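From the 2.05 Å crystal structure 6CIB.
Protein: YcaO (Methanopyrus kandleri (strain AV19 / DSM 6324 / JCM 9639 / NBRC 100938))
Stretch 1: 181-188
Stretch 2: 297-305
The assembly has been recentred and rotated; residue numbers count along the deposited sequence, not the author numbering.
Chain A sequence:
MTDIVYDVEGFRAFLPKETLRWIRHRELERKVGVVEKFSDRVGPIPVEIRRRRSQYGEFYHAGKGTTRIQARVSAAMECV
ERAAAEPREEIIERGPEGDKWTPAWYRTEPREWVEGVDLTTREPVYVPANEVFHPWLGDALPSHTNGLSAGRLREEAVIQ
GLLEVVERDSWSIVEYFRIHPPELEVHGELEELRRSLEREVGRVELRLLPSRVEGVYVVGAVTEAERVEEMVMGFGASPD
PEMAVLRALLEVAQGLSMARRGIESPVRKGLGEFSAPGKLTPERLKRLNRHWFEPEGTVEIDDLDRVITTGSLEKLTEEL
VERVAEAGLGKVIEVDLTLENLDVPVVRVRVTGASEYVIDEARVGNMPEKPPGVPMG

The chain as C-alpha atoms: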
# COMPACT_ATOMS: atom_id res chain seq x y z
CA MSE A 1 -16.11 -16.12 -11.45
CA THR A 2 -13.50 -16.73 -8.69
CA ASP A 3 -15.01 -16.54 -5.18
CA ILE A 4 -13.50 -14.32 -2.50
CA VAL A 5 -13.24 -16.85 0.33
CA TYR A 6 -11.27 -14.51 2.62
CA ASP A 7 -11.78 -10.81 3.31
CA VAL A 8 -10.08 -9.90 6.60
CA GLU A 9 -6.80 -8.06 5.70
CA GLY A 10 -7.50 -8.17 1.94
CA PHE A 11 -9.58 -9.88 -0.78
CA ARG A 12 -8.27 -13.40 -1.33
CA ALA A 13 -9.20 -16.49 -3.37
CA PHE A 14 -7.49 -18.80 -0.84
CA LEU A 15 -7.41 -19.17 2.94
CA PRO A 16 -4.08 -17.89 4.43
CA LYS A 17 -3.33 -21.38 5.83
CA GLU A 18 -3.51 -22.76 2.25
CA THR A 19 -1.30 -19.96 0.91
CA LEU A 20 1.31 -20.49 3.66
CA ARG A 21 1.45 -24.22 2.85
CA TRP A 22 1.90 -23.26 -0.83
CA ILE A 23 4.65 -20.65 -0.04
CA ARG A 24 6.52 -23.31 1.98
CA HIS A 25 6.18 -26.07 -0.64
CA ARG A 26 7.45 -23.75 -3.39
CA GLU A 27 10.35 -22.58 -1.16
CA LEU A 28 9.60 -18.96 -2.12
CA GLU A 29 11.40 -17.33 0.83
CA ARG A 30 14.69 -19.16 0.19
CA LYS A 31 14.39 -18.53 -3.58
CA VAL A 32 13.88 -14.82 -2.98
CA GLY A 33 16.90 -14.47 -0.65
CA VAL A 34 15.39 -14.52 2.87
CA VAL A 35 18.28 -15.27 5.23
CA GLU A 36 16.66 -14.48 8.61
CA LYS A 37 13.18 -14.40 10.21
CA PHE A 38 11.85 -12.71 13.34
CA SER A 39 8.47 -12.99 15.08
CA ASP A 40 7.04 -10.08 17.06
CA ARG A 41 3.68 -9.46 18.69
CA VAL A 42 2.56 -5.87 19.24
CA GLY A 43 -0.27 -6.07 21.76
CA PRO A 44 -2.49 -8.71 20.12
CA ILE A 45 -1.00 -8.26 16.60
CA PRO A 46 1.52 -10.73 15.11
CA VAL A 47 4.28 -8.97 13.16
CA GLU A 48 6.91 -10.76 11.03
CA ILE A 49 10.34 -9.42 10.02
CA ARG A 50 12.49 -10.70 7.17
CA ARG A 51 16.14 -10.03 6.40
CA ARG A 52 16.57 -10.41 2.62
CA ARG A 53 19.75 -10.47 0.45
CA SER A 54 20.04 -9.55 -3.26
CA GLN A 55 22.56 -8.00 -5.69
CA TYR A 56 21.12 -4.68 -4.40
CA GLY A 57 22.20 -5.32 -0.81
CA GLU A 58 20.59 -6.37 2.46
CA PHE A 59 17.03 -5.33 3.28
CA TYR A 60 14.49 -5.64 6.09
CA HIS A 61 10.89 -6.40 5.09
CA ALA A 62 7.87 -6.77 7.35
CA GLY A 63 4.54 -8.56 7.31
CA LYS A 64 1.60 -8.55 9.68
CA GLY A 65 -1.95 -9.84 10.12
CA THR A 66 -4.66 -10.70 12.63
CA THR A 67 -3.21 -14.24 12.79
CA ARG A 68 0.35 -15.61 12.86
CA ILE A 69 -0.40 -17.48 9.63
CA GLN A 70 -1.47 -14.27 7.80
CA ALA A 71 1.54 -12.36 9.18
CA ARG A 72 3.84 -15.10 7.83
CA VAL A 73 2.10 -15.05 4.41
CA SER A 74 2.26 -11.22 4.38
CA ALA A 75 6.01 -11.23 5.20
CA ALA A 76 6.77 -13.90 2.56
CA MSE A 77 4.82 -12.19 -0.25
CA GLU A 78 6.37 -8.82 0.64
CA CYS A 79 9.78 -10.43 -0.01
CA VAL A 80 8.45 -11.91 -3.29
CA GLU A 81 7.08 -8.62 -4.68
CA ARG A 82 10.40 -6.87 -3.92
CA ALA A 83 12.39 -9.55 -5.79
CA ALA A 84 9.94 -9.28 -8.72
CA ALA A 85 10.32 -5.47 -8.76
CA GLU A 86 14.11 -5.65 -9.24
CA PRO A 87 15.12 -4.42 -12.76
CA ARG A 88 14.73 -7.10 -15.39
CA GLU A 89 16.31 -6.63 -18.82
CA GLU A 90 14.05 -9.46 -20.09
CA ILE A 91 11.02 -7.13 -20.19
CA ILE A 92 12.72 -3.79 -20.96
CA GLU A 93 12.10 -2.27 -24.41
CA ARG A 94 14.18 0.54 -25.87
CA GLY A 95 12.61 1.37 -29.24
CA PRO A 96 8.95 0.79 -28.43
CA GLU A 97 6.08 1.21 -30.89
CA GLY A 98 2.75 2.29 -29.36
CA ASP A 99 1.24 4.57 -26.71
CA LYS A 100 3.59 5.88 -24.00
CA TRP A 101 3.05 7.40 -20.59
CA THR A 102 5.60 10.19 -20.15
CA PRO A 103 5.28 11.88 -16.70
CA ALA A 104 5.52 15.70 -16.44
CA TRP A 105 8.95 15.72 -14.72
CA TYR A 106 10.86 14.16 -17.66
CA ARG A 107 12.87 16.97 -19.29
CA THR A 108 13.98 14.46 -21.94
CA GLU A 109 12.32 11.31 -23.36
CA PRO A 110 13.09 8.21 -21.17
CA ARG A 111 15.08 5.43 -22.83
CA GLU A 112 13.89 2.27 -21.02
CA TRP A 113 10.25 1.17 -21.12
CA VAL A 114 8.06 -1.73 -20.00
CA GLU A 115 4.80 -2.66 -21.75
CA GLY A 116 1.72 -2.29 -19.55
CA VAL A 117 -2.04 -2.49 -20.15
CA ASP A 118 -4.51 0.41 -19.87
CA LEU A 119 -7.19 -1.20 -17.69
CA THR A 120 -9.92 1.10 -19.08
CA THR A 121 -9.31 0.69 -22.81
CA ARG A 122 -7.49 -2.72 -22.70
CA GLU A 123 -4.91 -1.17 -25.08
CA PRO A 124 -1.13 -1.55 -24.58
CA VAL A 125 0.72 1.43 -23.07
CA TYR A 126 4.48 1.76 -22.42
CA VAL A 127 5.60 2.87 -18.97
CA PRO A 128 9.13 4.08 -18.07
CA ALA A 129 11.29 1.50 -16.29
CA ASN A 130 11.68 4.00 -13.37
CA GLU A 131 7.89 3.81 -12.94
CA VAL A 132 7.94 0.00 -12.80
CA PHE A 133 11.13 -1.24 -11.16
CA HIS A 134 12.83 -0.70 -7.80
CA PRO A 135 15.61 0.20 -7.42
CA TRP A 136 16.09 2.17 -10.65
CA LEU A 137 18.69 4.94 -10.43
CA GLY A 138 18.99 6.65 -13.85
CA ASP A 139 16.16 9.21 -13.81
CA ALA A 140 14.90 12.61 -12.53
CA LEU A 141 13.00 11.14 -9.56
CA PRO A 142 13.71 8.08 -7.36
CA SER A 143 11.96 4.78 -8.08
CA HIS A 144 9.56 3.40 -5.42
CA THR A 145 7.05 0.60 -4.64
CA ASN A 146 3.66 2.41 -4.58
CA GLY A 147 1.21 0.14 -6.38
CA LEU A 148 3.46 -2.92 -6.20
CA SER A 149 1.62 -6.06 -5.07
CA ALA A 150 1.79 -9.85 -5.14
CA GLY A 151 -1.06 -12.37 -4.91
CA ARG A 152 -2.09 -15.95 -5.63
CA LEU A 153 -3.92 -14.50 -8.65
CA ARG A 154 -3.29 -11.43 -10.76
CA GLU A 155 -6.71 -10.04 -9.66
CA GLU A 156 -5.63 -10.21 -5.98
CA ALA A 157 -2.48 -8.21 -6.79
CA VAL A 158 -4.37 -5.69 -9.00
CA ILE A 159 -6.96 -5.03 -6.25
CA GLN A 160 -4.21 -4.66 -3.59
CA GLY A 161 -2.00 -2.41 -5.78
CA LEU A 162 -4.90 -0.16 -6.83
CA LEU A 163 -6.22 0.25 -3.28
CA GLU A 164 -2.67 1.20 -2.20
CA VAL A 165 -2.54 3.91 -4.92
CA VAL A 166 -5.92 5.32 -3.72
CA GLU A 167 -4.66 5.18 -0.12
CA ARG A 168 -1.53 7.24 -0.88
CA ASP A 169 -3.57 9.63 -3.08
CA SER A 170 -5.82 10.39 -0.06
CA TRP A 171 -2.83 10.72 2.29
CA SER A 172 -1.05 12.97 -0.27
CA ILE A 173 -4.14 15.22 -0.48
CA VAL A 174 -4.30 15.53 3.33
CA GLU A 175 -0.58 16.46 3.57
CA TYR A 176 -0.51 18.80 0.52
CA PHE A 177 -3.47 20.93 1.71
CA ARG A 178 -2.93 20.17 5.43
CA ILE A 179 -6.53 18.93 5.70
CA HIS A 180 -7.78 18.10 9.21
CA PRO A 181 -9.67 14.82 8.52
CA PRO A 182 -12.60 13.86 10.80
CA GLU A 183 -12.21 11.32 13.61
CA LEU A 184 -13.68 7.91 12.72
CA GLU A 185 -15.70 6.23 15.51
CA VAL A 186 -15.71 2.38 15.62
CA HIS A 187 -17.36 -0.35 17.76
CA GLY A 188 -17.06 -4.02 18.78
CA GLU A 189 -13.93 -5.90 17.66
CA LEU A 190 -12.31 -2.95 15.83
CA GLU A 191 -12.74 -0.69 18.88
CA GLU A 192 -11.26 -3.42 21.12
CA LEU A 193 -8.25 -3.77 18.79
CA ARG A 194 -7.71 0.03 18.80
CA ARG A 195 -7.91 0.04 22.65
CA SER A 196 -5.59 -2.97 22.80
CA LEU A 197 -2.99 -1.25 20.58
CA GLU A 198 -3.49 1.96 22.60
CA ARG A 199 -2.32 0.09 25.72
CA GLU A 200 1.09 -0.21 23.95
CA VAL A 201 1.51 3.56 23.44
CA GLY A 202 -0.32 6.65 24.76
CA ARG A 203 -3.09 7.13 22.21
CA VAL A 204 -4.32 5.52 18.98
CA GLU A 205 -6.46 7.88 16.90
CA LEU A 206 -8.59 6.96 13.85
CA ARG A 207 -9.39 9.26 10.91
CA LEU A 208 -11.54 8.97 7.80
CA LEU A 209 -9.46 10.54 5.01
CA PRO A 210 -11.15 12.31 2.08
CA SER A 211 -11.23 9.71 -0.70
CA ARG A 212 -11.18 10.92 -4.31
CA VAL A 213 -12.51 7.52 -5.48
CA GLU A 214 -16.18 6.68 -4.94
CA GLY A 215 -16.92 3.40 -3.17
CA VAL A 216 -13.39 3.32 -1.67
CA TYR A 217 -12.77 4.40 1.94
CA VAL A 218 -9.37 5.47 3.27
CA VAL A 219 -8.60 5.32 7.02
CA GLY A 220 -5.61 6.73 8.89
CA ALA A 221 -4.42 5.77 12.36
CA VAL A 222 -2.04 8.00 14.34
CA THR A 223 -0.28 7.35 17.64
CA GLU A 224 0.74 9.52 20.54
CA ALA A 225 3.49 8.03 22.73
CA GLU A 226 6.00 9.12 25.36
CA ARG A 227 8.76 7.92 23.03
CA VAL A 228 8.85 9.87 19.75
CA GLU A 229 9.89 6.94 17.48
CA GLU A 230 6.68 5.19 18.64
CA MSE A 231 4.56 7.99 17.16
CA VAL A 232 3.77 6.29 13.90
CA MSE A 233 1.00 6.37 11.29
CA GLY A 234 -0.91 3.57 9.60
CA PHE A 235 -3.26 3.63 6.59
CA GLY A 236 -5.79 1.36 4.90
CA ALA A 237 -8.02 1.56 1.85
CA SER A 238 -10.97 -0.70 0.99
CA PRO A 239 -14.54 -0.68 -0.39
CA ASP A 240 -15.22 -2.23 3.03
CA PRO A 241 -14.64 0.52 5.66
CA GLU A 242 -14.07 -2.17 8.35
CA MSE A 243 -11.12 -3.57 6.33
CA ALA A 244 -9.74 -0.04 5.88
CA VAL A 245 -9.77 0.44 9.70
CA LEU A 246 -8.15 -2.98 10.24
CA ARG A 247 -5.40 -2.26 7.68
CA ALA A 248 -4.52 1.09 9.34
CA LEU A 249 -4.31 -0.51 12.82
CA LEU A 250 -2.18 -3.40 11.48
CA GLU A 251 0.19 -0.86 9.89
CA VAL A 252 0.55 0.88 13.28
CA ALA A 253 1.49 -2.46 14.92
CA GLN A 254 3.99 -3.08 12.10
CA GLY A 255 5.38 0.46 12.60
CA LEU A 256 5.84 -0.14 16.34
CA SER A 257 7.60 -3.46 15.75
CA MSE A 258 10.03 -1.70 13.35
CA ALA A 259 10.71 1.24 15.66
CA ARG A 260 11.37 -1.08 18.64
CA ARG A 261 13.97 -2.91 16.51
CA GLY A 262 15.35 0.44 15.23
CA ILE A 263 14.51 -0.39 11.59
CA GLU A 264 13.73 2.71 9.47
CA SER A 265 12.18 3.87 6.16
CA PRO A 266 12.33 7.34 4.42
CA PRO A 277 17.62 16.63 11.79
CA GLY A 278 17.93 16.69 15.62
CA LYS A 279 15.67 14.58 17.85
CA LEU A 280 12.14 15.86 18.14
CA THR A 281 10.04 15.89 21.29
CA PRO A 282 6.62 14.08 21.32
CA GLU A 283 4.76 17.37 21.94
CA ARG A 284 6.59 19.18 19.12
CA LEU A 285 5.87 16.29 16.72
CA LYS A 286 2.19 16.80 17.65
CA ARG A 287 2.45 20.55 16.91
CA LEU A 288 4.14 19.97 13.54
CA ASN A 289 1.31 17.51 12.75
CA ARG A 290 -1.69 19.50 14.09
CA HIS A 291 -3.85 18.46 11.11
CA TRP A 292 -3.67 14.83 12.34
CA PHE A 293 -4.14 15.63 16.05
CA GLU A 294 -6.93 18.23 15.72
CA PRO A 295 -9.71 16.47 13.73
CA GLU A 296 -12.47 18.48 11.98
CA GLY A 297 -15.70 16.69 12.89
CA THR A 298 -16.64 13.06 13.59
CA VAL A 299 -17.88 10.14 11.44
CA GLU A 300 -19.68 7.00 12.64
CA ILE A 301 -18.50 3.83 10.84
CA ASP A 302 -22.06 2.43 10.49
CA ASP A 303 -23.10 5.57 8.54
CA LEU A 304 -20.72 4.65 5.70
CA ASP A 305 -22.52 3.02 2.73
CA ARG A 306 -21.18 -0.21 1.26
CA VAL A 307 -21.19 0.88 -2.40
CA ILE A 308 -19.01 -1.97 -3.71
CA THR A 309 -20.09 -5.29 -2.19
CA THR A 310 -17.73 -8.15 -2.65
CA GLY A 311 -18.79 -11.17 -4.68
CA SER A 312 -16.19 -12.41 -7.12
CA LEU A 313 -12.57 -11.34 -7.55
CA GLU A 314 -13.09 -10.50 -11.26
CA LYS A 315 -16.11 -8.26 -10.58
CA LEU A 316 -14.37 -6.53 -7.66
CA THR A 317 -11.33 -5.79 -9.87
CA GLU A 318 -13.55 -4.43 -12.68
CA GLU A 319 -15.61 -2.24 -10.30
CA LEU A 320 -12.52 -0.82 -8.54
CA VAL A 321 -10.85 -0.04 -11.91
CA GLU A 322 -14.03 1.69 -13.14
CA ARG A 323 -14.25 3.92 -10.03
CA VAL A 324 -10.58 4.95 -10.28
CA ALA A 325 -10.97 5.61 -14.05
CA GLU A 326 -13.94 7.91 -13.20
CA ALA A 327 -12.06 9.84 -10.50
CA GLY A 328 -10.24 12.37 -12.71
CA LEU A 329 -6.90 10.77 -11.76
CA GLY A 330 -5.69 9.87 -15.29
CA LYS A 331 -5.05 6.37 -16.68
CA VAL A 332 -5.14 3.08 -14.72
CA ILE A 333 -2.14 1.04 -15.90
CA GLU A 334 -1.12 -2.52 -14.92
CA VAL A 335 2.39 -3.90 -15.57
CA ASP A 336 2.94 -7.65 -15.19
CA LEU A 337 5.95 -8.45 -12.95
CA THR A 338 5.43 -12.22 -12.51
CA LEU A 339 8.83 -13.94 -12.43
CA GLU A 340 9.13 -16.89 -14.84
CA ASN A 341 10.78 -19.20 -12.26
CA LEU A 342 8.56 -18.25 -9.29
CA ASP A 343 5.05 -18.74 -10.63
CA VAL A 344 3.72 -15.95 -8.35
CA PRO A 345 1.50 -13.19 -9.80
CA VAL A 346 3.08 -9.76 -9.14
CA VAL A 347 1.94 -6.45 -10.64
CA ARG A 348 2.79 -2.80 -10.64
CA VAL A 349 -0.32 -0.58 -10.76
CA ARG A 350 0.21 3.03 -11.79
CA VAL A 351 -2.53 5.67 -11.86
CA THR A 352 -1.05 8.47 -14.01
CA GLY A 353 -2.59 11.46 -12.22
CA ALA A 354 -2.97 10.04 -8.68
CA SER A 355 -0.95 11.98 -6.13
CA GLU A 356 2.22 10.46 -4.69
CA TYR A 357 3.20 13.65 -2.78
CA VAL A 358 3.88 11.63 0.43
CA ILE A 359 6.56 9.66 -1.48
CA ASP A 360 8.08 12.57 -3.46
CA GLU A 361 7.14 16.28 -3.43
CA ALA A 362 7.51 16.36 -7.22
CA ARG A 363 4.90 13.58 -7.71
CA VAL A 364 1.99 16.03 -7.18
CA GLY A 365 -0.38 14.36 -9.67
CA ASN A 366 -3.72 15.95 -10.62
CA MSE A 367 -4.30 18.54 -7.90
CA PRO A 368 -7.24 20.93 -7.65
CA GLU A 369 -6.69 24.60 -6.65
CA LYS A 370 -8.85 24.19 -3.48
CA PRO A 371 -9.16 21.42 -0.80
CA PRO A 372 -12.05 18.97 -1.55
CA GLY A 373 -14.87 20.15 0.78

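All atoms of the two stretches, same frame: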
# COMPACT_ATOMS: atom_id res chain seq x y z
N PRO A 181 -8.58 15.78 8.76
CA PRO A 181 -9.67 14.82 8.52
C PRO A 181 -10.49 14.55 9.78
O PRO A 181 -9.94 14.68 10.89
CB PRO A 181 -8.93 13.55 8.05
CG PRO A 181 -7.56 13.68 8.62
CD PRO A 181 -7.25 15.14 8.63
N PRO A 182 -11.79 14.19 9.63
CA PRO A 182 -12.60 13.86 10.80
C PRO A 182 -12.14 12.59 11.50
O PRO A 182 -11.60 11.68 10.85
CB PRO A 182 -14.00 13.65 10.21
CG PRO A 182 -13.75 13.27 8.79
CD PRO A 182 -12.56 14.06 8.38
N GLU A 183 -12.35 12.54 12.82
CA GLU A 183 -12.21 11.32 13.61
C GLU A 183 -13.23 10.27 13.15
O GLU A 183 -14.39 10.60 12.88
CB GLU A 183 -12.39 11.63 15.11
CG GLU A 183 -12.31 10.41 16.04
CD GLU A 183 -12.00 10.76 17.48
OE1 GLU A 183 -12.39 11.85 17.96
OE2 GLU A 183 -11.37 9.92 18.16
N LEU A 184 -12.79 9.02 13.05
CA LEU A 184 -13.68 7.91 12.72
C LEU A 184 -13.96 7.05 13.96
O LEU A 184 -13.03 6.50 14.56
CB LEU A 184 -13.15 7.07 11.56
CG LEU A 184 -13.99 5.84 11.17
CD1 LEU A 184 -15.26 6.20 10.40
CD2 LEU A 184 -13.14 4.87 10.38
N GLU A 185 -15.24 6.94 14.31
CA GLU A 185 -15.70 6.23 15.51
C GLU A 185 -16.08 4.79 15.14
O GLU A 185 -16.83 4.57 14.19
CB GLU A 185 -16.88 6.96 16.14
CG GLU A 185 -16.89 7.02 17.66
CD GLU A 185 -16.32 8.32 18.23
OE1 GLU A 185 -16.56 9.40 17.64
OE2 GLU A 185 -15.64 8.28 19.28
N VAL A 186 -15.52 3.82 15.87
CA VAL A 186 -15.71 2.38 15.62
C VAL A 186 -16.24 1.67 16.87
O VAL A 186 -16.18 2.22 17.97
CB VAL A 186 -14.41 1.68 15.13
CG1 VAL A 186 -14.00 2.17 13.75
CG2 VAL A 186 -13.27 1.87 16.13
N HIS A 187 -16.75 0.45 16.68
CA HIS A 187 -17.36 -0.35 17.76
C HIS A 187 -16.87 -1.79 17.73
O HIS A 187 -16.09 -2.17 16.84
CB HIS A 187 -18.89 -0.32 17.65
CG HIS A 187 -19.45 1.06 17.46
ND1 HIS A 187 -19.87 1.52 16.23
CD2 HIS A 187 -19.62 2.08 18.33
CE1 HIS A 187 -20.29 2.77 16.36
NE2 HIS A 187 -20.15 3.13 17.63
N GLY A 188 -17.32 -2.58 18.71
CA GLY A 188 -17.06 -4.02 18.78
C GLY A 188 -15.59 -4.40 18.69
O GLY A 188 -14.75 -3.82 19.38
N GLY A 297 -14.47 17.48 12.90
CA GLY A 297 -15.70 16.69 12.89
C GLY A 297 -15.53 15.22 13.27
O GLY A 297 -14.43 14.77 13.59
N THR A 298 -16.63 14.48 13.23
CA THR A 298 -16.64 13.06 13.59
C THR A 298 -17.54 12.27 12.65
O THR A 298 -18.59 12.77 12.22
CB THR A 298 -17.01 12.83 15.08
OG1 THR A 298 -16.98 11.42 15.37
CG2 THR A 298 -18.40 13.39 15.45
N VAL A 299 -17.12 11.05 12.32
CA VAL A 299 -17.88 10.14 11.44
C VAL A 299 -18.09 8.81 12.15
O VAL A 299 -17.16 8.26 12.73
CB VAL A 299 -17.19 9.93 10.06
CG1 VAL A 299 -18.04 9.07 9.14
CG2 VAL A 299 -16.90 11.26 9.38
N GLU A 300 -19.33 8.31 12.10
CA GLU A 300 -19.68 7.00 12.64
C GLU A 300 -19.51 5.95 11.54
O GLU A 300 -20.00 6.15 10.43
CB GLU A 300 -21.14 7.00 13.12
CG GLU A 300 -21.40 6.09 14.31
CD GLU A 300 -20.83 6.64 15.60
OE1 GLU A 300 -20.07 5.91 16.27
OE2 GLU A 300 -21.12 7.81 15.95
N ILE A 301 -18.81 4.85 11.85
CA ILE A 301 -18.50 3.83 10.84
C ILE A 301 -19.75 3.22 10.17
O ILE A 301 -19.75 2.98 8.96
CB ILE A 301 -17.48 2.75 11.32
CG1 ILE A 301 -17.02 1.90 10.12
CG2 ILE A 301 -18.04 1.91 12.47
CD1 ILE A 301 -15.70 1.19 10.30
N ASP A 302 -20.80 3.02 10.96
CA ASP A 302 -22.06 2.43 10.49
C ASP A 302 -22.82 3.31 9.49
O ASP A 302 -23.65 2.81 8.74
CB ASP A 302 -22.98 2.07 11.67
CG ASP A 302 -22.23 1.38 12.79
OD1 ASP A 302 -21.52 2.09 13.55
OD2 ASP A 302 -22.34 0.14 12.90
N ASP A 303 -22.51 4.61 9.49
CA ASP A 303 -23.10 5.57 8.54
C ASP A 303 -22.53 5.44 7.13
O ASP A 303 -23.14 5.92 6.17
CB ASP A 303 -22.94 7.01 9.04
CG ASP A 303 -23.80 7.33 10.27
OD1 ASP A 303 -24.79 6.61 10.56
OD2 ASP A 303 -23.49 8.33 10.95
N LEU A 304 -21.37 4.80 7.00
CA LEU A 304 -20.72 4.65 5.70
C LEU A 304 -21.39 3.56 4.86
O LEU A 304 -21.46 2.40 5.28
CB LEU A 304 -19.21 4.39 5.87
CG LEU A 304 -18.38 5.42 6.65
CD1 LEU A 304 -16.94 4.95 6.81
CD2 LEU A 304 -18.41 6.80 6.01
N ASP A 305 -21.88 3.95 3.68
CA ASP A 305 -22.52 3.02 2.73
C ASP A 305 -21.51 2.02 2.17
O ASP A 305 -20.38 2.39 1.88
CB ASP A 305 -23.12 3.79 1.54
CG ASP A 305 -24.23 4.75 1.95
OD1 ASP A 305 -25.18 4.33 2.66
OD2 ASP A 305 -24.15 5.93 1.54

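The ring of His-187 has an acidic side chain near each of its two nitrogens. Its NE2 lies 3.1 Å from Glu-300 OE1, and its ND1 lies 3.2 Å from Asp-302 OD1. Both oxygens sit at the ring edge, near its plane. The positions of the protons are not settled by the geometry.

This cluster lies at the end of a short parallel pairing. Strand 183-185 runs beside strand 298-300, with an angle of 26° between their directions. Glu-183 pairs with Thr-298, Leu-184 with Val-299, and Glu-185 with Glu-300. Four backbone hydrogen bonds join the stretches. Glu-183 N donates to Gly-297 O at 3.1 Å, and Val-299 N donates to Glu-183 O at 2.8 Å. Glu-185 N then donates to Val-299 O at 2.8 Å, nearly in line at 175°. Ile-301 N donates to Glu-185 O at 3.1 Å. Thus Glu-183 and Glu-185 each use both N and O, as is typical of a parallel ladder. Beyond the last bond, residues 301-303 turn into a 3-10 segment, and Asp-303 N bonds to Glu-300 O at 3.1 Å.

Leu-184 and Val-299 share one face of the sheet. Leu-184 CD1 lies 4.2 Å from Val-299 CG1, 4.2 Å from Ile-301 CB and 4.2 Å from Leu-304 CD1. One methyl group therefore touches three apolar side chains. Pro-182 CG packs against Val-299 CG2 at 3.8 Å, and Val-186 CG1 meets Ile-301 CD1 at 4.0 Å.

The other face carries Glu-183, Glu-185, Thr-298 and Glu-300 and is more polar. Thr-298 OG1 donates a hydrogen bond to Glu-185 OE1 at 3.1 Å, which links neighbouring strands diagonally.

Gly-297 has phi/psi of 89/-178. A CB there would be jammed against the preceding carbonyl oxygen, so this backbone shape calls for glycine.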